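Local coordinates for Galactose/lactose metabolism regulatory protein GAL80 (Saccharomyces cerevisiae, PDB 3BTV) that represses the galactose and lactose metabolic genes by binding the activator GAL4 and blocking its transcriptional activation when no inducing sugar is present, at residues Asn177-Ala182 with Ile297-Thr302; Arg304-Glu309 with Leu320-Ser325. The protein carries 1 engineered substitution. All blocks are in the same frame, centred on the assembly; numbering follows the deposited sequence.

Interaction 1 of 2, residues Asn177-Ala182 with Ile297-Thr302; sequences NSIEIA and IDIHGT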
loop_
_atom_site.group_PDB
_atom_site.type_symbol
_atom_site.label_atom_id
_atom_site.label_comp_id
_atom_site.label_asym_id
_atom_site.label_seq_id
_atom_site.Cartn_x
_atom_site.Cartn_y
_atom_site.Cartn_z
ATOM N N ASN B 177 6.867 10.723 8.275
ATOM C CA ASN B 177 5.460 10.957 8.083
ATOM C C ASN B 177 4.722 9.677 7.662
ATOM O O ASN B 177 3.636 9.394 8.162
ATOM C CB ASN B 177 5.230 12.050 7.046
ATOM C CG ASN B 177 3.760 12.199 6.694
ATOM O OD1 ASN B 177 3.296 11.640 5.706
ATOM N ND2 ASN B 177 3.012 12.923 7.526
ATOM N N SER B 178 5.307 8.910 6.745
ATOM C CA SER B 178 4.656 7.684 6.245
ATOM C C SER B 178 5.626 6.799 5.485
ATOM O O SER B 178 6.711 7.248 5.091
ATOM C CB SER B 178 3.451 8.032 5.351
ATOM O OG SER B 178 3.851 8.695 4.175
ATOM N N ILE B 179 5.237 5.543 5.275
ATOM C CA ILE B 179 6.119 4.544 4.636
ATOM C C ILE B 179 5.352 3.619 3.695
ATOM O O ILE B 179 4.281 3.136 4.042
ATOM C CB ILE B 179 6.782 3.651 5.719
ATOM C CG1 ILE B 179 7.584 4.506 6.721
ATOM C CG2 ILE B 179 7.616 2.533 5.091
ATOM C CD1 ILE B 179 8.234 3.702 7.833
ATOM N N GLU B 180 5.891 3.349 2.512
ATOM C CA GLU B 180 5.313 2.296 1.658
ATOM C C GLU B 180 6.342 1.257 1.284
ATOM O O GLU B 180 7.504 1.562 0.982
ATOM C CB GLU B 180 4.679 2.865 0.377
ATOM C CG GLU B 180 3.482 3.802 0.629
ATOM C CD GLU B 180 3.923 5.217 0.951
ATOM O OE1 GLU B 180 4.894 5.660 0.302
ATOM O OE2 GLU B 180 3.314 5.878 1.837
ATOM N N ILE B 181 5.898 0.019 1.260
ATOM C CA ILE B 181 6.760 -1.075 0.865
ATOM C C ILE B 181 6.086 -1.919 -0.204
ATOM O O ILE B 181 4.935 -2.314 -0.059
ATOM C CB ILE B 181 7.071 -1.958 2.062
ATOM C CG1 ILE B 181 7.774 -1.135 3.138
ATOM C CG2 ILE B 181 7.914 -3.159 1.629
ATOM C CD1 ILE B 181 8.110 -1.944 4.378
ATOM N N ALA B 182 6.808 -2.192 -1.275
ATOM C CA ALA B 182 6.320 -3.083 -2.318
ATOM C C ALA B 182 7.416 -4.091 -2.600
ATOM O O ALA B 182 8.578 -3.717 -2.758
ATOM C CB ALA B 182 6.011 -2.300 -3.560
ATOM N N ILE B 297 11.271 0.239 -0.751
ATOM C CA ILE B 297 10.859 0.795 0.534
ATOM C C ILE B 297 10.973 2.315 0.393
ATOM O O ILE B 297 12.070 2.858 0.156
ATOM C CB ILE B 297 11.779 0.305 1.654
ATOM C CG1 ILE B 297 11.796 -1.232 1.682
ATOM C CG2 ILE B 297 11.384 0.883 3.009
ATOM C CD1 ILE B 297 12.788 -1.803 2.683
ATOM N N ASP B 298 9.832 2.984 0.460
ATOM C CA ASP B 298 9.760 4.444 0.382
ATOM C C ASP B 298 9.484 4.987 1.764
ATOM O O ASP B 298 8.442 4.695 2.345
ATOM C CB ASP B 298 8.600 4.843 -0.530
ATOM C CG ASP B 298 8.939 4.711 -2.001
ATOM O OD1 ASP B 298 8.006 4.500 -2.805
ATOM O OD2 ASP B 298 10.136 4.819 -2.354
ATOM N N ILE B 299 10.404 5.781 2.294
ATOM C CA ILE B 299 10.200 6.408 3.598
ATOM C C ILE B 299 10.047 7.917 3.406
ATOM O O ILE B 299 10.942 8.571 2.908
ATOM C CB ILE B 299 11.357 6.072 4.536
ATOM C CG1 ILE B 299 11.460 4.551 4.667
ATOM C CG2 ILE B 299 11.165 6.728 5.903
ATOM C CD1 ILE B 299 12.529 4.066 5.592
ATOM N N HIS B 300 8.879 8.458 3.732
ATOM C CA HIS B 300 8.632 9.888 3.504
ATOM C C HIS B 300 8.816 10.653 4.806
ATOM O O HIS B 300 8.086 10.418 5.791
ATOM C CB HIS B 300 7.216 10.087 2.962
ATOM C CG HIS B 300 6.894 9.191 1.809
ATOM N ND1 HIS B 300 7.373 9.426 0.537
ATOM C CD2 HIS B 300 6.139 8.063 1.730
ATOM C CE1 HIS B 300 6.928 8.481 -0.279
ATOM N NE2 HIS B 300 6.181 7.642 0.422
ATOM N N GLY B 301 9.809 11.533 4.825
ATOM C CA GLY B 301 10.135 12.335 6.000
ATOM C C GLY B 301 9.604 13.747 5.872
ATOM O O GLY B 301 9.189 14.153 4.803
ATOM N N THR B 302 9.601 14.500 6.963
ATOM C CA THR B 302 9.143 15.887 6.883
ATOM C C THR B 302 10.159 16.770 6.175
ATOM O O THR B 302 9.788 17.809 5.647
ATOM C CB THR B 302 8.862 16.490 8.269
ATOM O OG1 THR B 302 10.000 16.287 9.100
ATOM C CG2 THR B 302 7.644 15.799 8.922
#

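Interaction 2 of 2, residues Arg304-Glu309 with Leu320-Ser325; sequences RDLKLE and LVLYYS. Engineered in segment 304-309: Arg304 (natural residue Gly).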
loop_
_atom_site.group_PDB
_atom_site.type_symbol
_atom_site.label_atom_id
_atom_site.label_comp_id
_atom_site.label_asym_id
_atom_site.label_seq_id
_atom_site.Cartn_x
_atom_site.Cartn_y
_atom_site.Cartn_z
ATOM N N ARG B 304 13.118 15.221 4.118
ATOM C CA ARG B 304 13.611 14.545 2.928
ATOM C C ARG B 304 12.909 13.219 2.782
ATOM O O ARG B 304 12.344 12.699 3.753
ATOM C CB ARG B 304 15.113 14.264 3.032
ATOM C CG ARG B 304 16.020 15.487 3.011
ATOM C CD ARG B 304 17.490 15.037 2.912
ATOM N NE ARG B 304 18.411 16.165 2.885
ATOM C CZ ARG B 304 18.737 16.896 3.949
ATOM N NH1 ARG B 304 18.218 16.620 5.140
ATOM N NH2 ARG B 304 19.588 17.908 3.822
ATOM N N ASP B 305 12.936 12.677 1.568
ATOM C CA ASP B 305 12.477 11.311 1.344
ATOM C C ASP B 305 13.677 10.407 1.149
ATOM O O ASP B 305 14.716 10.827 0.618
ATOM C CB ASP B 305 11.594 11.220 0.104
ATOM C CG ASP B 305 10.221 11.846 0.321
ATOM O OD1 ASP B 305 9.900 12.223 1.475
ATOM O OD2 ASP B 305 9.469 11.957 -0.667
ATOM N N LEU B 306 13.514 9.159 1.564
ATOM C CA LEU B 306 14.548 8.144 1.434
ATOM C C LEU B 306 13.902 6.965 0.720
ATOM O O LEU B 306 12.785 6.595 1.037
ATOM C CB LEU B 306 14.993 7.734 2.836
ATOM C CG LEU B 306 16.101 6.734 3.079
ATOM C CD1 LEU B 306 16.647 6.968 4.482
ATOM C CD2 LEU B 306 15.513 5.358 2.971
ATOM N N LYS B 307 14.603 6.388 -0.233
ATOM C CA LYS B 307 14.121 5.213 -0.946
ATOM C C LYS B 307 15.217 4.144 -1.084
ATOM O O LYS B 307 16.354 4.423 -1.507
ATOM C CB LYS B 307 13.599 5.607 -2.328
ATOM C CG LYS B 307 13.176 4.409 -3.181
ATOM C CD LYS B 307 13.310 4.725 -4.678
ATOM C CE LYS B 307 12.193 5.640 -5.160
ATOM N NZ LYS B 307 10.846 5.006 -4.947
ATOM N N LEU B 308 14.891 2.922 -0.687
ATOM C CA LEU B 308 15.791 1.785 -0.895
ATOM C C LEU B 308 15.162 0.898 -1.948
ATOM O O LEU B 308 13.974 0.613 -1.874
ATOM C CB LEU B 308 15.947 0.983 0.400
ATOM C CG LEU B 308 16.703 1.646 1.551
ATOM C CD1 LEU B 308 15.955 1.465 2.869
ATOM C CD2 LEU B 308 18.119 1.105 1.655
ATOM N N GLU B 309 15.940 0.463 -2.934
ATOM C CA GLU B 309 15.405 -0.442 -3.952
ATOM C C GLU B 309 16.332 -1.603 -4.182
ATOM O O GLU B 309 17.518 -1.532 -3.859
ATOM C CB GLU B 309 15.254 0.231 -5.307
ATOM C CG GLU B 309 14.630 1.584 -5.351
ATOM C CD GLU B 309 14.865 2.217 -6.711
ATOM O OE1 GLU B 309 16.026 2.165 -7.192
ATOM O OE2 GLU B 309 13.897 2.737 -7.309
ATOM N N LEU B 320 20.306 2.974 -2.497
ATOM C CA LEU B 320 19.721 3.945 -1.557
ATOM C C LEU B 320 19.731 5.362 -2.145
ATOM O O LEU B 320 20.774 5.873 -2.591
ATOM C CB LEU B 320 20.460 3.935 -0.214
ATOM C CG LEU B 320 20.132 5.050 0.801
ATOM C CD1 LEU B 320 18.705 4.950 1.311
ATOM C CD2 LEU B 320 21.092 4.982 1.965
ATOM N N VAL B 321 18.567 5.988 -2.144
ATOM C CA VAL B 321 18.406 7.325 -2.698
ATOM C C VAL B 321 17.777 8.280 -1.684
ATOM O O VAL B 321 16.796 7.939 -1.024
ATOM C CB VAL B 321 17.510 7.299 -3.949
ATOM C CG1 VAL B 321 17.540 8.650 -4.635
ATOM C CG2 VAL B 321 17.975 6.209 -4.932
ATOM N N LEU B 322 18.329 9.484 -1.593
ATOM C CA LEU B 322 17.792 10.542 -0.749
ATOM C C LEU B 322 17.444 11.736 -1.598
ATOM O O LEU B 322 18.243 12.158 -2.447
ATOM C CB LEU B 322 18.830 10.987 0.276
ATOM C CG LEU B 322 18.982 10.152 1.534
ATOM C CD1 LEU B 322 20.267 10.568 2.204
ATOM C CD2 LEU B 322 17.781 10.384 2.446
ATOM N N TYR B 323 16.282 12.317 -1.316
ATOM C CA TYR B 323 15.733 13.407 -2.121
ATOM C C TYR B 323 15.323 14.553 -1.235
ATOM O O TYR B 323 14.598 14.358 -0.247
ATOM C CB TYR B 323 14.454 12.993 -2.836
ATOM C CG TYR B 323 14.457 11.700 -3.595
ATOM C CD1 TYR B 323 14.600 11.695 -4.975
ATOM C CD2 TYR B 323 14.231 10.490 -2.950
ATOM C CE1 TYR B 323 14.559 10.524 -5.694
ATOM C CE2 TYR B 323 14.171 9.310 -3.662
ATOM C CZ TYR B 323 14.343 9.334 -5.036
ATOM O OH TYR B 323 14.317 8.167 -5.765
ATOM N N TYR B 324 15.741 15.749 -1.626
ATOM C CA TYR B 324 15.379 16.983 -0.949
ATOM C C TYR B 324 14.797 17.965 -1.960
ATOM O O TYR B 324 15.180 17.954 -3.134
ATOM C CB TYR B 324 16.614 17.617 -0.301
ATOM C CG TYR B 324 16.393 19.072 0.051
ATOM C CD1 TYR B 324 15.763 19.436 1.235
ATOM C CD2 TYR B 324 16.787 20.084 -0.814
ATOM C CE1 TYR B 324 15.548 20.768 1.553
ATOM C CE2 TYR B 324 16.575 21.415 -0.506
ATOM C CZ TYR B 324 15.958 21.753 0.676
ATOM O OH TYR B 324 15.751 23.081 0.976
ATOM N N SER B 325 13.893 18.831 -1.510
ATOM C CA SER B 325 13.348 19.865 -2.390
ATOM C C SER B 325 13.170 21.229 -1.720
ATOM O O SER B 325 12.969 21.319 -0.510
ATOM C CB SER B 325 12.026 19.404 -2.999
ATOM O OG SER B 325 11.056 19.168 -1.994
#

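Interaction 1 of 2, residues Asn177-Ala182 with Ile297-Thr302
Two antiparallel neighbours in the large mixed sheet of the C-terminal domain make this contact, and a classic beta bulge marks one end of it. At the bulge Asn177 and Ser178 both face His300: its carbonyl O accepts a 2.8 Å hydrogen bond from Asn177 N and a weak one from Ser178 N, while His300 N returns a bond to Ser178 O nearly along the C=O axis. Further on, Glu180 and Asp298 form a regular hydrogen-bonded pair, with Asp298 N 2.8 Å from Glu180 O. On the face that carries Ser178, Glu180, Asp298 and His300, the Glu180 chain bends at chi2 (83°) and crosses the His300 side chain at about a right angle. Its OE1 meets His300 NE2 at 2.4 Å, a very short hydrogen bond that uses the syn lone pair and lies 1° out of the ring plane; it is bent, with an N-H...O angle of 148°. The carboxylate would be expected to stabilise a protonated imidazole. His300 ND1 has a weak hydrogen bond to Asp305 OD2. Ser178 OG approaches the same ring obliquely, 3.4 Å from His300 CD2. Asp298 OD1 stands 4.5 Å from Glu180 OE1, a like-charge approach probably eased by the salt bridge from OD2 to Lys307. The second subunit borders this polar face, its Lys283 packing on His300, and its Tyr190 hydroxyl is hydrogen-bonded to Asn177 ND2. Behind this face, Ile181 and Ile297 lie side by side, Ile181 CG1 4.1 Å from Ile297 CG2, and Ile179 and Ile181 reach helix 209-225.

Interaction 2 of 2, residues Arg304-Glu309 with Leu320-Ser325
Strands 305-310 and 319-324 form a beta hairpin toward one edge of the large mixed sheet. Two hydrogen-bonded pairs, Asp305 with Tyr323 and Lys307 with Val321, tie the backbones by four bonds, all with the donor in the carbonyl plane. Lys307 N lies 2.8 Å from Val321 O. Asp305 N lies 3.0 Å from Tyr323 O. On the face of these pairs the Tyr323 ring runs along the hairpin. Its CB and CD2 lie opposite Asp305, CD2 being 3.6 Å from Asp305 O; CE2 then passes Lys307 CB, which sits in plane at the ring edge 4.0 Å away; and the hydroxyl OH reaches the Lys307 methylenes, 3.4 Å from CE. Val321 CG1 covers one ring face, offset toward the rim. The Lys307 chain leaves anti to the backbone N (chi1 175°) and bends at chi3 and chi4, which carries NZ away from the hairpin to a salt bridge with Asp298. On the other face Leu320 CD1 is wedged among its neighbours, 3.6 Å from Leu306 CG and 3.9 Å from Leu308 CG, while Leu322 CD2 lies beside Leu306 CB. Helix 159-169 covers these leucines. At the open end of the hairpin the engineered Arg304 rests CB 3.3 Å from Tyr323 O; its chain is extended from CG to NE, which passes CB of the poorly ordered Tyr324. The guanidinium finds its partners at Tyr172, through a hydrogen bond to the carbonyl and a cation-pi contact. The hairpin is therefore joined by backbone bonds and apolar packing, and the charged tips of Arg304 and Lys307 are answered by residues beyond it.

In the fold
Both segments of interaction 1 precede those of interaction 2 in the chain, with the contact centres about 9 Å apart in the same mixed sheet. Four consecutive strands of it run in the order 176-184, 295-301, 305-310, 319-324, each antiparallel to the next, so the two interactions are successive strand pairings joined in the middle by 295-301 and 305-310, which follow each other in sequence. That seam carries the salt bridge of Asp298 with Lys307 and a probable backbone bond from Ile299 N to Leu306 O. On their apolar faces, different helices serve the two: 209-225 for interaction 1, 159-169 for interaction 2. Both interactions touch the second subunit of the crystal assembly.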